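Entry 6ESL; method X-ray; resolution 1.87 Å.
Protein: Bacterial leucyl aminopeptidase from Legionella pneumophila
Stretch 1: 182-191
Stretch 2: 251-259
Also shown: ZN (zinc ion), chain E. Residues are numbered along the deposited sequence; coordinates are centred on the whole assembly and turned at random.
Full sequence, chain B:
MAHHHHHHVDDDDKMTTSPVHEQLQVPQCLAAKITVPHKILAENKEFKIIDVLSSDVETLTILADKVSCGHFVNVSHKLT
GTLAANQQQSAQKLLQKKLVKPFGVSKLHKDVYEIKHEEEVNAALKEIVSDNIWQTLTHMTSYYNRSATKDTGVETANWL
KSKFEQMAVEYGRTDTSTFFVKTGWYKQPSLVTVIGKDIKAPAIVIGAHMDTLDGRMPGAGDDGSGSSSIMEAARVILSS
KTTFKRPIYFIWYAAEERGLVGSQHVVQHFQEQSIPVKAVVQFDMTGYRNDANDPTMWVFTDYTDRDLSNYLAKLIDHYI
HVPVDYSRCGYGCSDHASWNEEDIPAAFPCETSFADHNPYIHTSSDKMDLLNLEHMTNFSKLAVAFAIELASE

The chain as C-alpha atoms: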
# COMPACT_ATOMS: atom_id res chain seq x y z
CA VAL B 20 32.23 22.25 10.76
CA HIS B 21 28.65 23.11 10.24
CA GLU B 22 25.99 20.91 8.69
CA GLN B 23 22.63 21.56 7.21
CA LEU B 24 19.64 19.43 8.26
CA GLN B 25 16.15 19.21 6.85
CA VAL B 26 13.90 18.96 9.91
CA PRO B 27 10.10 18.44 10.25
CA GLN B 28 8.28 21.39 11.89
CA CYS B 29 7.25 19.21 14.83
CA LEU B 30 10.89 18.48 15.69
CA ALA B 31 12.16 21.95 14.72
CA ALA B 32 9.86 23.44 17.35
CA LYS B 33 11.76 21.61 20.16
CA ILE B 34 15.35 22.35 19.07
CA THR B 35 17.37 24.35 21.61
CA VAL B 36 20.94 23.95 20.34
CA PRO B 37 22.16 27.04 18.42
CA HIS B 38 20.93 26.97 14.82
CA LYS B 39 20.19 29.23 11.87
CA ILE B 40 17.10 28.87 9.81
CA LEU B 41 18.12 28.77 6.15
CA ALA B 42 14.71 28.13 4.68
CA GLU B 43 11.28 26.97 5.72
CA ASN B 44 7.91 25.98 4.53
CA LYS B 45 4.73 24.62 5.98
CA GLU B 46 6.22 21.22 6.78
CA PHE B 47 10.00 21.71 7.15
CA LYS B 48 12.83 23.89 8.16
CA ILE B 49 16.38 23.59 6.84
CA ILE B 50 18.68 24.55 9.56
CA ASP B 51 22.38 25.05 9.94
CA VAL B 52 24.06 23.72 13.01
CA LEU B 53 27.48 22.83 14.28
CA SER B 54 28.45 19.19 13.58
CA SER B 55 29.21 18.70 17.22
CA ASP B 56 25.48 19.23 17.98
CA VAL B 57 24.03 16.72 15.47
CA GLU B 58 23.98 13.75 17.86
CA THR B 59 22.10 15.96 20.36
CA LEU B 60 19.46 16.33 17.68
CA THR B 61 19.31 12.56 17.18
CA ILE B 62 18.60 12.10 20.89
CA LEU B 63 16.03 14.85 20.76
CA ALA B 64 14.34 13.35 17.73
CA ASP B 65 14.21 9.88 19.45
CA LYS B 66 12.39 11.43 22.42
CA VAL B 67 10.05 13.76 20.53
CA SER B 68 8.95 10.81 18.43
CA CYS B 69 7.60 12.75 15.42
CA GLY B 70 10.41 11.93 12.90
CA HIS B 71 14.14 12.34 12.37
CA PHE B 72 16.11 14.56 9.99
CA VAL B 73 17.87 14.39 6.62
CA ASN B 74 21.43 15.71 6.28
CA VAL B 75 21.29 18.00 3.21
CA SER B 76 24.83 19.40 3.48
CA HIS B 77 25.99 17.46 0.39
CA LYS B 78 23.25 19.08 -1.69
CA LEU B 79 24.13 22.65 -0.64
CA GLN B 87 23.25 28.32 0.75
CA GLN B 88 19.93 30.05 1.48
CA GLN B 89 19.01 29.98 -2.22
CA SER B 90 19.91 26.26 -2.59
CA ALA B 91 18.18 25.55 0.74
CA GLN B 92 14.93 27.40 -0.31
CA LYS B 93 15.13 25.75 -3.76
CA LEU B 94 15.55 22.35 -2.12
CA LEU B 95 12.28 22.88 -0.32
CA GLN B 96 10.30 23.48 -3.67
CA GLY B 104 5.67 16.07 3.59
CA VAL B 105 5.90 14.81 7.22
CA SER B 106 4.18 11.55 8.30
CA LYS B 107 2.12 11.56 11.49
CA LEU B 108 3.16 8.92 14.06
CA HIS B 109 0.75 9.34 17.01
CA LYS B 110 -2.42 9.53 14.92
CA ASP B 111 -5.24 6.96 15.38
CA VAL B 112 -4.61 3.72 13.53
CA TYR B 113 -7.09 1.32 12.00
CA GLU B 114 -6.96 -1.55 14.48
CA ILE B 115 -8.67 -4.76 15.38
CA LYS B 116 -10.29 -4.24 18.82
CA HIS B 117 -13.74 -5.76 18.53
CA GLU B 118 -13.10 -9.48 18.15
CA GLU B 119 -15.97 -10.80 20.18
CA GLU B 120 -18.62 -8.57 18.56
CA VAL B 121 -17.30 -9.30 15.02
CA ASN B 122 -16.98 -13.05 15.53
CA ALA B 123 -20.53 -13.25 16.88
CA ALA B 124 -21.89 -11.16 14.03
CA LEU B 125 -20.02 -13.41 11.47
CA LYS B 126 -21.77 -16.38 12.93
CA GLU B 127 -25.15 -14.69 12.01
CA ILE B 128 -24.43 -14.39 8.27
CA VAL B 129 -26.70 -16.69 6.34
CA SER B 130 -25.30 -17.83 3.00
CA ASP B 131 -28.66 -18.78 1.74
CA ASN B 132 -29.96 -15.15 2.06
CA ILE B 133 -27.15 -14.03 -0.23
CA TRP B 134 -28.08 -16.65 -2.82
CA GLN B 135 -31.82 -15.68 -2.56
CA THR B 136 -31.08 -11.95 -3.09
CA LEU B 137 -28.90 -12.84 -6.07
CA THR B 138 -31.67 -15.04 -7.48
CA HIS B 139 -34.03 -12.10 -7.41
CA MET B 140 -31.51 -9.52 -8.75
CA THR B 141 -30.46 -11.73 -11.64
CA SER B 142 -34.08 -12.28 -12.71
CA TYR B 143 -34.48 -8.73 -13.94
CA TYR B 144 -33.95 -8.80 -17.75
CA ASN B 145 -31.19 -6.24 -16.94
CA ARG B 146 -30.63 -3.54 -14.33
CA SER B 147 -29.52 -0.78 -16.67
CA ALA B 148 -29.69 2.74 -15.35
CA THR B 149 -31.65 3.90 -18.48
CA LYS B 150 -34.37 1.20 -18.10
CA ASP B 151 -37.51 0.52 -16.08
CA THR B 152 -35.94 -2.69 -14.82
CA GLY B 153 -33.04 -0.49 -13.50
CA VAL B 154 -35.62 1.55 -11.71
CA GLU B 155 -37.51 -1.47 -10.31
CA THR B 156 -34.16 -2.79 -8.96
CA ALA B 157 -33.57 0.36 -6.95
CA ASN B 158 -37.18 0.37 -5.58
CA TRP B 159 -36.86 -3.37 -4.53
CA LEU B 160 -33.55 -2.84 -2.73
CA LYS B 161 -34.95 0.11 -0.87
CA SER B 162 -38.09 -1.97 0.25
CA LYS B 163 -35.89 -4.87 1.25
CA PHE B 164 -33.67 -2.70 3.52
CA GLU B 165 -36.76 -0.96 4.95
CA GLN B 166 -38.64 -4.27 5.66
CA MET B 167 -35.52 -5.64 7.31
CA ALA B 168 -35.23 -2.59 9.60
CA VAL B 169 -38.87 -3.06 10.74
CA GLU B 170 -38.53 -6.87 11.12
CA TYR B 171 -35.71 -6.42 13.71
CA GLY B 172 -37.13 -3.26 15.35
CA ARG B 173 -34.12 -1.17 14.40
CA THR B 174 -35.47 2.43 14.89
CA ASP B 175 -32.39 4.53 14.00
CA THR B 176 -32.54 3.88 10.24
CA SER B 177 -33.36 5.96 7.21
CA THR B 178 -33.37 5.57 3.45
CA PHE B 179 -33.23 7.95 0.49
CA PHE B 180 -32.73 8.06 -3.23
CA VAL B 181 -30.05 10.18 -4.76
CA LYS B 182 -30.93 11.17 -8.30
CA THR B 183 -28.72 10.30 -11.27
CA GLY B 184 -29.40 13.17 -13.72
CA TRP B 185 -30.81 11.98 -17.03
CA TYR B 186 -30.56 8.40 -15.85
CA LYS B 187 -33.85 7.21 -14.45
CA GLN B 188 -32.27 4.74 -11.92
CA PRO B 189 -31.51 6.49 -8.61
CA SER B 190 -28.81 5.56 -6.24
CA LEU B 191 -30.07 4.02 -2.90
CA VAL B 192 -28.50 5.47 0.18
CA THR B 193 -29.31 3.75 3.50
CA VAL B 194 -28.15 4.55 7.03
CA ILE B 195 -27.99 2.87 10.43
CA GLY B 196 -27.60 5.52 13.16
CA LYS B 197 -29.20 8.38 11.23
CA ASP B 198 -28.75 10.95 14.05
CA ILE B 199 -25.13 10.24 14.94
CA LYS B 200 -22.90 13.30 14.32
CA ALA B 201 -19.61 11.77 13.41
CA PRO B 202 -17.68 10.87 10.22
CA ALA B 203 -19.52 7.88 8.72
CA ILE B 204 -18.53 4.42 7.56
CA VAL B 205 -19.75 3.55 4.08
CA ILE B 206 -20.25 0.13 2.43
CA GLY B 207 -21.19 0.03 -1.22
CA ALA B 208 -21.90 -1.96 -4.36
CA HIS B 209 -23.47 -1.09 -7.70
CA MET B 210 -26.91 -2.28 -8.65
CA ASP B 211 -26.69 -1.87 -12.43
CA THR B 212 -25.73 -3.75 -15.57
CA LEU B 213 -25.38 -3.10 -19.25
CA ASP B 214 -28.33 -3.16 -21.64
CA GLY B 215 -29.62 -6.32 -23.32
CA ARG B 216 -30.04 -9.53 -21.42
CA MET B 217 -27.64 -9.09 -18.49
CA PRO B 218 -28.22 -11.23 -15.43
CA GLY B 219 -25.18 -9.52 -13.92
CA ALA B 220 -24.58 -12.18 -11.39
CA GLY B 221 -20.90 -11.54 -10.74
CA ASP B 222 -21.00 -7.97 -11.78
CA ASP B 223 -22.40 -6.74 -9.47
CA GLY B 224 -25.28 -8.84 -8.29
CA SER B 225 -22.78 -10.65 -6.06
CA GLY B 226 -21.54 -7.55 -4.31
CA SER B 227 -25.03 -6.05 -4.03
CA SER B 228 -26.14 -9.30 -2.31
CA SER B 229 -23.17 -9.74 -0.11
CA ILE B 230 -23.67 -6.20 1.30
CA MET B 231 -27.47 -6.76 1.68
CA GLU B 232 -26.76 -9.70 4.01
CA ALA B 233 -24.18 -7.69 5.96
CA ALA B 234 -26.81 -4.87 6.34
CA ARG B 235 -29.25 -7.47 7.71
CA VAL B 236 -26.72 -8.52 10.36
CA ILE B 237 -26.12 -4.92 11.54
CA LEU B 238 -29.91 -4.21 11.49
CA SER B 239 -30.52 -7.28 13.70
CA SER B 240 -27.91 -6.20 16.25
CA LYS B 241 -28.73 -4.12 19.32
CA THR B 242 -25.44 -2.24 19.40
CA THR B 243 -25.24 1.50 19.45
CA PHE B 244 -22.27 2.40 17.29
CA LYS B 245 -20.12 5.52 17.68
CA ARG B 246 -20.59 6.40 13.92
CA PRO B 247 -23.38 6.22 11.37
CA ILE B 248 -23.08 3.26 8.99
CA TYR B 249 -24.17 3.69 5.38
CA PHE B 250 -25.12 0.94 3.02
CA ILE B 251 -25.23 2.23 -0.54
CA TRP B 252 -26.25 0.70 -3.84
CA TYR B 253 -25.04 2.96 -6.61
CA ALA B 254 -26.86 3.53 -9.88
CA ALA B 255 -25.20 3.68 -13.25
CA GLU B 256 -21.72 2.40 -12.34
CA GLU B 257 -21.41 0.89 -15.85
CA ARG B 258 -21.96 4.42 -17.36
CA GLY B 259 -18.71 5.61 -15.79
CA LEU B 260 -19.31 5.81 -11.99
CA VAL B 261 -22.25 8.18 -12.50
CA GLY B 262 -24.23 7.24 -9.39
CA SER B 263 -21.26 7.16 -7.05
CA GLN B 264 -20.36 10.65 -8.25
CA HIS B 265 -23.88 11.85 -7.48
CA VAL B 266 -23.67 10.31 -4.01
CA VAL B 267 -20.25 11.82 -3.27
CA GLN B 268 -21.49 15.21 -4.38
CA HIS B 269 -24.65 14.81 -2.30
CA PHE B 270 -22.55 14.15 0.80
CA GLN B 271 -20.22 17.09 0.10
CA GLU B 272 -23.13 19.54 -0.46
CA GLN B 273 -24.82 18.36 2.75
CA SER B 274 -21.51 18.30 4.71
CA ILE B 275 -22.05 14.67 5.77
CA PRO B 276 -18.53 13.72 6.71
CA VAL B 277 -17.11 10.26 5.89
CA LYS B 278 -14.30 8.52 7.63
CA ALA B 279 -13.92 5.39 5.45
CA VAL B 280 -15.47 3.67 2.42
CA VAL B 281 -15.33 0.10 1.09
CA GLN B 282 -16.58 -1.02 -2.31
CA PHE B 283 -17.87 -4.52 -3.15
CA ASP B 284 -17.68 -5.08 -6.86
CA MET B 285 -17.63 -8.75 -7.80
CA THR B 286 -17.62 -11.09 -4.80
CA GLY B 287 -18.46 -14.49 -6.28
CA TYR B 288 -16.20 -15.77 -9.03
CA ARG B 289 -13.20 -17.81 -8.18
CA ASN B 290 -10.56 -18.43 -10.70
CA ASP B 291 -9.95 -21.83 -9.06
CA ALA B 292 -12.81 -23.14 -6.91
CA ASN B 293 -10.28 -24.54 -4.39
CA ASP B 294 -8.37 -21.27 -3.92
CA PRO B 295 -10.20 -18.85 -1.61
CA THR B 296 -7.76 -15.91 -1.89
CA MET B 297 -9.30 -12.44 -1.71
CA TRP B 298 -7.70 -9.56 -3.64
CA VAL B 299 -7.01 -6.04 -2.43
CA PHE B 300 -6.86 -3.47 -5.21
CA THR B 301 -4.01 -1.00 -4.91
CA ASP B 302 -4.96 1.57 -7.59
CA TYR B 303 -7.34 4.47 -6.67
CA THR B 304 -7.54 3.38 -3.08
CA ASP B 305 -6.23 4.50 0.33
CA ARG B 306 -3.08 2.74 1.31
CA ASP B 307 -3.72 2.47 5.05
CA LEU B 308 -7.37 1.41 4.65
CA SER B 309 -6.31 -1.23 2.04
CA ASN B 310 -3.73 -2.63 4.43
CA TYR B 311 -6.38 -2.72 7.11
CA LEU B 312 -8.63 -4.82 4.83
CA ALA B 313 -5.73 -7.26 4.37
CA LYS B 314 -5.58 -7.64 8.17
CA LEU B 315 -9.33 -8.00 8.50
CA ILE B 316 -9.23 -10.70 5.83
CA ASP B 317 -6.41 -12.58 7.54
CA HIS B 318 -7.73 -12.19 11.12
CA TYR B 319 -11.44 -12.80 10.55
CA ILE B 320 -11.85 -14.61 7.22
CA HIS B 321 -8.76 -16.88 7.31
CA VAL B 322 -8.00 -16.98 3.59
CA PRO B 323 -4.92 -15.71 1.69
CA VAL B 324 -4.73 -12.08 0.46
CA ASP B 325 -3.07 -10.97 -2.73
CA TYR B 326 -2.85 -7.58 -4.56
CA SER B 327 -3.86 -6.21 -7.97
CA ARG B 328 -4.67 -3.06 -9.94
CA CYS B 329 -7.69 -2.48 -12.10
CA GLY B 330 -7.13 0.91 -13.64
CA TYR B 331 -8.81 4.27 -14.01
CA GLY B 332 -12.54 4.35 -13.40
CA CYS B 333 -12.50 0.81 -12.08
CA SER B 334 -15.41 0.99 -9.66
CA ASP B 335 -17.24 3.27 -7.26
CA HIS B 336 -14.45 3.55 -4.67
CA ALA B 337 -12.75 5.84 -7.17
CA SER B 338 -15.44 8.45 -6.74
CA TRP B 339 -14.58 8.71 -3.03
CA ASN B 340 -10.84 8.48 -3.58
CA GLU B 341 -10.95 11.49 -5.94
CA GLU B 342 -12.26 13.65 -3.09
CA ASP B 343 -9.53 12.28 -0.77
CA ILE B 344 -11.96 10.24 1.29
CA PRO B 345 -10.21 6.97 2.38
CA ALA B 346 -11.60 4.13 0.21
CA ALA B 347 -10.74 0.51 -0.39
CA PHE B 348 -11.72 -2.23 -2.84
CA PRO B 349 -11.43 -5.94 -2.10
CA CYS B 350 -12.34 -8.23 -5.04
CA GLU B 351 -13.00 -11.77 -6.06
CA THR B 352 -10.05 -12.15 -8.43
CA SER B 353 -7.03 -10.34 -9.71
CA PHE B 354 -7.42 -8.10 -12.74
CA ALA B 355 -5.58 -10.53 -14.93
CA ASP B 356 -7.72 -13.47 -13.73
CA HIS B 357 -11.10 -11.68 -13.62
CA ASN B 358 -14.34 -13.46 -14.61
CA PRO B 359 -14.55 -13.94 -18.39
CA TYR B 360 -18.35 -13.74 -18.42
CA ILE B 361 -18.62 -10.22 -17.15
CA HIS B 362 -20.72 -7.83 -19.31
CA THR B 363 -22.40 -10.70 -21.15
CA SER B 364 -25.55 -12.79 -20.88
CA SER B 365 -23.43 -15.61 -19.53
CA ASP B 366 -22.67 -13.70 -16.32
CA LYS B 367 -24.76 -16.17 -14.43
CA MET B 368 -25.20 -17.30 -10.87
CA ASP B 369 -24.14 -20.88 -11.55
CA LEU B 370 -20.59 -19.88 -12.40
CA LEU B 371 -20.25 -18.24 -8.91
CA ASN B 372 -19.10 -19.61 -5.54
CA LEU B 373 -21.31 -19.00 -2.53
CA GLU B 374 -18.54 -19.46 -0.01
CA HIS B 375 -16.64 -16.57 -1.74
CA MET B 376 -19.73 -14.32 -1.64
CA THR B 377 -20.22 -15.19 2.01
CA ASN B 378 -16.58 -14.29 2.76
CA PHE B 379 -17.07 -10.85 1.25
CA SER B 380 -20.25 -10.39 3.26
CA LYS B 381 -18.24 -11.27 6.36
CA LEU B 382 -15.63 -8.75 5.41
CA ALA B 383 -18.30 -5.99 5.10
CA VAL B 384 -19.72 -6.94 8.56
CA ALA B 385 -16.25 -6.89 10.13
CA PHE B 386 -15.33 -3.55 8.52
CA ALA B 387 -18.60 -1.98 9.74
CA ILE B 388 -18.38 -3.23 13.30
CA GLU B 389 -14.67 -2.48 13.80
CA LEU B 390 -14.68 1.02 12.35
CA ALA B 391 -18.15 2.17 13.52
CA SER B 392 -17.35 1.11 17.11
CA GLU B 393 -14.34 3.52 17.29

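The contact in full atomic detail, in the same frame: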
# COMPACT_ATOMS: atom_id res chain seq x y z
N LYS B 182 -30.76 11.10 -6.86
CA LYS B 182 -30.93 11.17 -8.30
C LYS B 182 -29.64 11.11 -9.14
O LYS B 182 -28.52 11.39 -8.67
CB LYS B 182 -31.83 12.36 -8.67
CG LYS B 182 -33.23 12.18 -8.19
CD LYS B 182 -34.07 13.40 -8.56
CE LYS B 182 -35.49 13.22 -8.11
NZ LYS B 182 -36.24 14.46 -8.49
N THR B 183 -29.83 10.65 -10.37
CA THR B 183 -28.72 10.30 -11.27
C THR B 183 -28.77 11.12 -12.58
O THR B 183 -28.61 10.57 -13.65
CB THR B 183 -28.82 8.82 -11.60
OG1 THR B 183 -29.12 8.08 -10.39
CG2 THR B 183 -27.45 8.35 -12.12
N GLY B 184 -29.14 12.39 -12.50
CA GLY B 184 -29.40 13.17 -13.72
C GLY B 184 -30.34 12.54 -14.73
O GLY B 184 -31.45 12.20 -14.39
N TRP B 185 -29.91 12.48 -16.00
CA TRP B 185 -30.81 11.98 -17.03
C TRP B 185 -31.11 10.52 -16.84
O TRP B 185 -32.05 10.00 -17.40
CB TRP B 185 -30.35 12.51 -18.48
CG TRP B 185 -29.53 11.47 -19.03
CD1 TRP B 185 -28.32 11.11 -18.57
CD2 TRP B 185 -29.89 10.53 -20.05
NE1 TRP B 185 -27.86 10.02 -19.24
CE2 TRP B 185 -28.81 9.63 -20.16
CE3 TRP B 185 -31.00 10.35 -20.89
CZ2 TRP B 185 -28.80 8.58 -21.07
CZ3 TRP B 185 -30.98 9.30 -21.80
CH2 TRP B 185 -29.89 8.43 -21.88
N TYR B 186 -30.30 9.81 -16.06
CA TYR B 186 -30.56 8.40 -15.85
C TYR B 186 -31.74 8.22 -14.92
O TYR B 186 -31.77 8.82 -13.82
CB TYR B 186 -29.34 7.69 -15.24
CG TYR B 186 -28.18 7.62 -16.20
CD1 TYR B 186 -28.10 6.62 -17.17
CD2 TYR B 186 -27.19 8.58 -16.18
CE1 TYR B 186 -27.09 6.61 -18.14
CE2 TYR B 186 -26.11 8.54 -17.07
CZ TYR B 186 -26.08 7.51 -18.07
OH TYR B 186 -25.06 7.48 -19.03
N LYS B 187 -32.69 7.39 -15.32
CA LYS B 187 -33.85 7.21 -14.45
C LYS B 187 -33.63 6.38 -13.19
O LYS B 187 -34.33 6.57 -12.21
CB LYS B 187 -35.05 6.69 -15.23
CG LYS B 187 -34.77 5.43 -15.99
CD LYS B 187 -36.04 4.92 -16.68
CE LYS B 187 -36.32 5.67 -17.99
NZ LYS B 187 -37.22 4.74 -18.76
N GLN B 188 -32.64 5.47 -13.18
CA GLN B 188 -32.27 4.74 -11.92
C GLN B 188 -31.58 5.63 -10.89
O GLN B 188 -30.51 6.18 -11.18
CB GLN B 188 -31.36 3.55 -12.24
CG GLN B 188 -30.91 2.61 -11.13
CD GLN B 188 -29.94 1.61 -11.69
OE1 GLN B 188 -28.77 2.00 -12.00
NE2 GLN B 188 -30.36 0.32 -11.87
N PRO B 189 -32.17 5.80 -9.70
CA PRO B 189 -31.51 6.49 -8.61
C PRO B 189 -30.55 5.59 -7.89
O PRO B 189 -30.68 4.32 -7.97
CB PRO B 189 -32.63 6.81 -7.65
CG PRO B 189 -33.66 5.77 -7.90
CD PRO B 189 -33.46 5.16 -9.25
N SER B 190 -29.56 6.24 -7.23
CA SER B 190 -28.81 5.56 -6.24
C SER B 190 -29.65 5.42 -4.90
O SER B 190 -30.37 6.33 -4.51
CB SER B 190 -27.44 6.18 -5.98
OG SER B 190 -26.54 6.14 -7.11
N LEU B 191 -29.45 4.30 -4.21
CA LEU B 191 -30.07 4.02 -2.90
C LEU B 191 -29.06 4.23 -1.80
O LEU B 191 -28.03 3.55 -1.74
CB LEU B 191 -30.55 2.60 -2.83
CG LEU B 191 -31.07 2.13 -1.43
CD1 LEU B 191 -32.22 3.05 -0.96
CD2 LEU B 191 -31.46 0.67 -1.57
N ILE B 251 -24.88 1.50 0.64
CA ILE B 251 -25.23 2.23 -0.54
C ILE B 251 -25.19 1.33 -1.75
O ILE B 251 -24.18 0.67 -1.97
CB ILE B 251 -24.27 3.45 -0.73
CG1 ILE B 251 -24.21 4.26 0.55
CG2 ILE B 251 -24.75 4.30 -1.92
CD1 ILE B 251 -23.59 5.64 0.49
N TRP B 252 -26.24 1.37 -2.58
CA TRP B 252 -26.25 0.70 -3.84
C TRP B 252 -26.26 1.77 -4.93
O TRP B 252 -27.25 2.44 -5.13
CB TRP B 252 -27.40 -0.22 -3.99
CG TRP B 252 -27.36 -1.47 -3.03
CD1 TRP B 252 -26.94 -2.71 -3.34
CD2 TRP B 252 -27.71 -1.50 -1.63
NE1 TRP B 252 -27.02 -3.54 -2.25
CE2 TRP B 252 -27.49 -2.82 -1.19
CE3 TRP B 252 -28.18 -0.55 -0.70
CZ2 TRP B 252 -27.77 -3.23 0.15
CZ3 TRP B 252 -28.42 -0.97 0.64
CH2 TRP B 252 -28.21 -2.28 1.03
N TYR B 253 -25.14 1.90 -5.67
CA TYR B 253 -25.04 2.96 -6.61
C TYR B 253 -25.72 2.61 -7.92
O TYR B 253 -25.62 1.51 -8.36
CB TYR B 253 -23.53 3.24 -6.93
CG TYR B 253 -22.71 3.47 -5.73
CD1 TYR B 253 -22.80 4.72 -5.02
CD2 TYR B 253 -21.80 2.52 -5.29
CE1 TYR B 253 -21.97 4.97 -3.94
CE2 TYR B 253 -21.05 2.72 -4.13
CZ TYR B 253 -21.12 3.94 -3.48
OH TYR B 253 -20.34 4.14 -2.38
N ALA B 254 -26.35 3.60 -8.54
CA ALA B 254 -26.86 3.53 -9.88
C ALA B 254 -25.73 3.76 -10.89
O ALA B 254 -24.73 4.45 -10.57
CB ALA B 254 -27.88 4.66 -10.07
N ALA B 255 -25.91 3.20 -12.10
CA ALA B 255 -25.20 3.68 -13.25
C ALA B 255 -23.66 3.63 -13.11
O ALA B 255 -22.93 4.47 -13.67
CB ALA B 255 -25.67 5.12 -13.63
N GLU B 256 -23.13 2.65 -12.40
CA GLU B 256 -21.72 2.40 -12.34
C GLU B 256 -21.13 2.10 -13.72
O GLU B 256 -20.04 2.60 -14.04
CB GLU B 256 -21.36 1.38 -11.32
CG GLU B 256 -19.86 1.26 -11.03
CD GLU B 256 -19.09 0.37 -12.02
OE1 GLU B 256 -19.77 -0.30 -12.88
OE2 GLU B 256 -17.82 0.53 -12.10
N GLU B 257 -21.91 1.36 -14.55
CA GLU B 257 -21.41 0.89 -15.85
C GLU B 257 -21.40 2.03 -16.85
O GLU B 257 -20.90 1.88 -17.95
CB GLU B 257 -22.29 -0.20 -16.38
CG GLU B 257 -22.31 -1.48 -15.53
CD GLU B 257 -21.02 -2.28 -15.58
OE1 GLU B 257 -20.07 -1.85 -16.24
OE2 GLU B 257 -21.04 -3.31 -14.94
N ARG B 258 -21.95 3.20 -16.48
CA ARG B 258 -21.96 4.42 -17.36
C ARG B 258 -20.79 5.32 -17.03
O ARG B 258 -20.69 6.42 -17.57
CB ARG B 258 -23.26 5.18 -17.25
CG ARG B 258 -24.51 4.22 -17.42
CD ARG B 258 -24.60 3.70 -18.86
NE ARG B 258 -24.65 4.78 -19.80
CZ ARG B 258 -24.79 4.63 -21.13
NH1 ARG B 258 -25.00 3.42 -21.69
NH2 ARG B 258 -24.93 5.70 -21.90
N GLY B 259 -19.88 4.85 -16.21
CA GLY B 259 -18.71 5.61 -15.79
C GLY B 259 -18.69 6.21 -14.36
O GLY B 259 -18.08 7.28 -14.10
ZN ZN E . -18.64 -3.45 -14.06

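The two stretches meet through an antiparallel strand pair; the part of stretch 1 before its strand lies beside the loop that follows the strand in stretch 2. The strand that closes stretch 1 and runs on past Leu 191 lies against strand 251-253, with 155° between their N-to-C directions and a closest approach of 4.8 Å between their axes. Leu 191 and Trp 252 form a hydrogen-bonded antiparallel pair. Leu 191 N donates to Trp 252 O at 3.0 Å, and Trp 252 N donates to Leu 191 O at 2.9 Å. Leu 191 O also receives a CA-H contact from Ile 251 CA at 3.3 Å.

Earlier in stretch 1, the chain makes a type II' turn from Thr 183 to Tyr 186. Tyr 186 N closes it by bonding to Thr 183 O at 3.0 Å. Gly 184 occupies the turn with positive phi, a conformation that favours glycine. The chain then turns a corner at Lys 187, whose side chain is out of reach of stretch 2. In stretch 2, the backbone leaves the strand after Tyr 253. Two bonds hold the following loop: Arg 258 N to Ala 255 O at 3.2 Å, and Gly 259 N to Glu 256 O at 3.1 Å.

Beyond the strand pair, side chains of stretch 1 take over the bonding to the backbone of stretch 2. Ser 190 OG accepts from Ala 254 N at 2.9 Å, and the bond is nearly straight at 173°. The short serine side chain, in the m rotamer, brings its oxygen to this amide. Gln 188 reaches further. With chi1 and chi2 both t, Gln 188 OE1 accepts from Ala 255 N at 3.1 Å. Its NE2 is hydrogen-bonded elsewhere in the structure.

Ala 254 is packed tightly against stretch 1. Ala 254 CB lies 3.2 Å from Gln 188 O, 3.5 Å from Pro 189 O and 3.7 Å from Thr 183 OG1. The small methyl group fits among these oxygens. Thr 183 points toward stretch 2 and also braces its own stretch: Thr 183 OG1 donates to Gln 188 O over a very short 2.5 Å. Thr 183 CG2 lies 4.0 Å from Ala 255 CB.

Ala 255 CB also lies over one face of the Tyr 186 ring, 4.4 Å from Tyr 186 CG. The phenol oxygen extends to Arg 258. Arg 258 NE donates to Tyr 186 OH at 2.8 Å, and Arg 258 NH2 adds a weak bond to Tyr 186 OH at 3.4 Å. The hydroxyl meets the guanidinium at its edge, near its plane, where the N-H groups point. Chi1, chi2 and chi3 of Arg 258 are all m, and in this folded form its NE meets the tyrosine hydroxyl; a buried charged group is thus given a polar partner.

At the strand pair, Leu 191 and Trp 252 share one face of the sheet. Leu 191 CD2 packs 3.6 Å from Trp 252 CE3, an apolar contact between two buried side chains. The contact buries 526 Å² of surface, both sides summed. Glu 257 makes no contact with stretch 1; Glu 257 OE2 binds the zinc ion ZN at 2.6 Å.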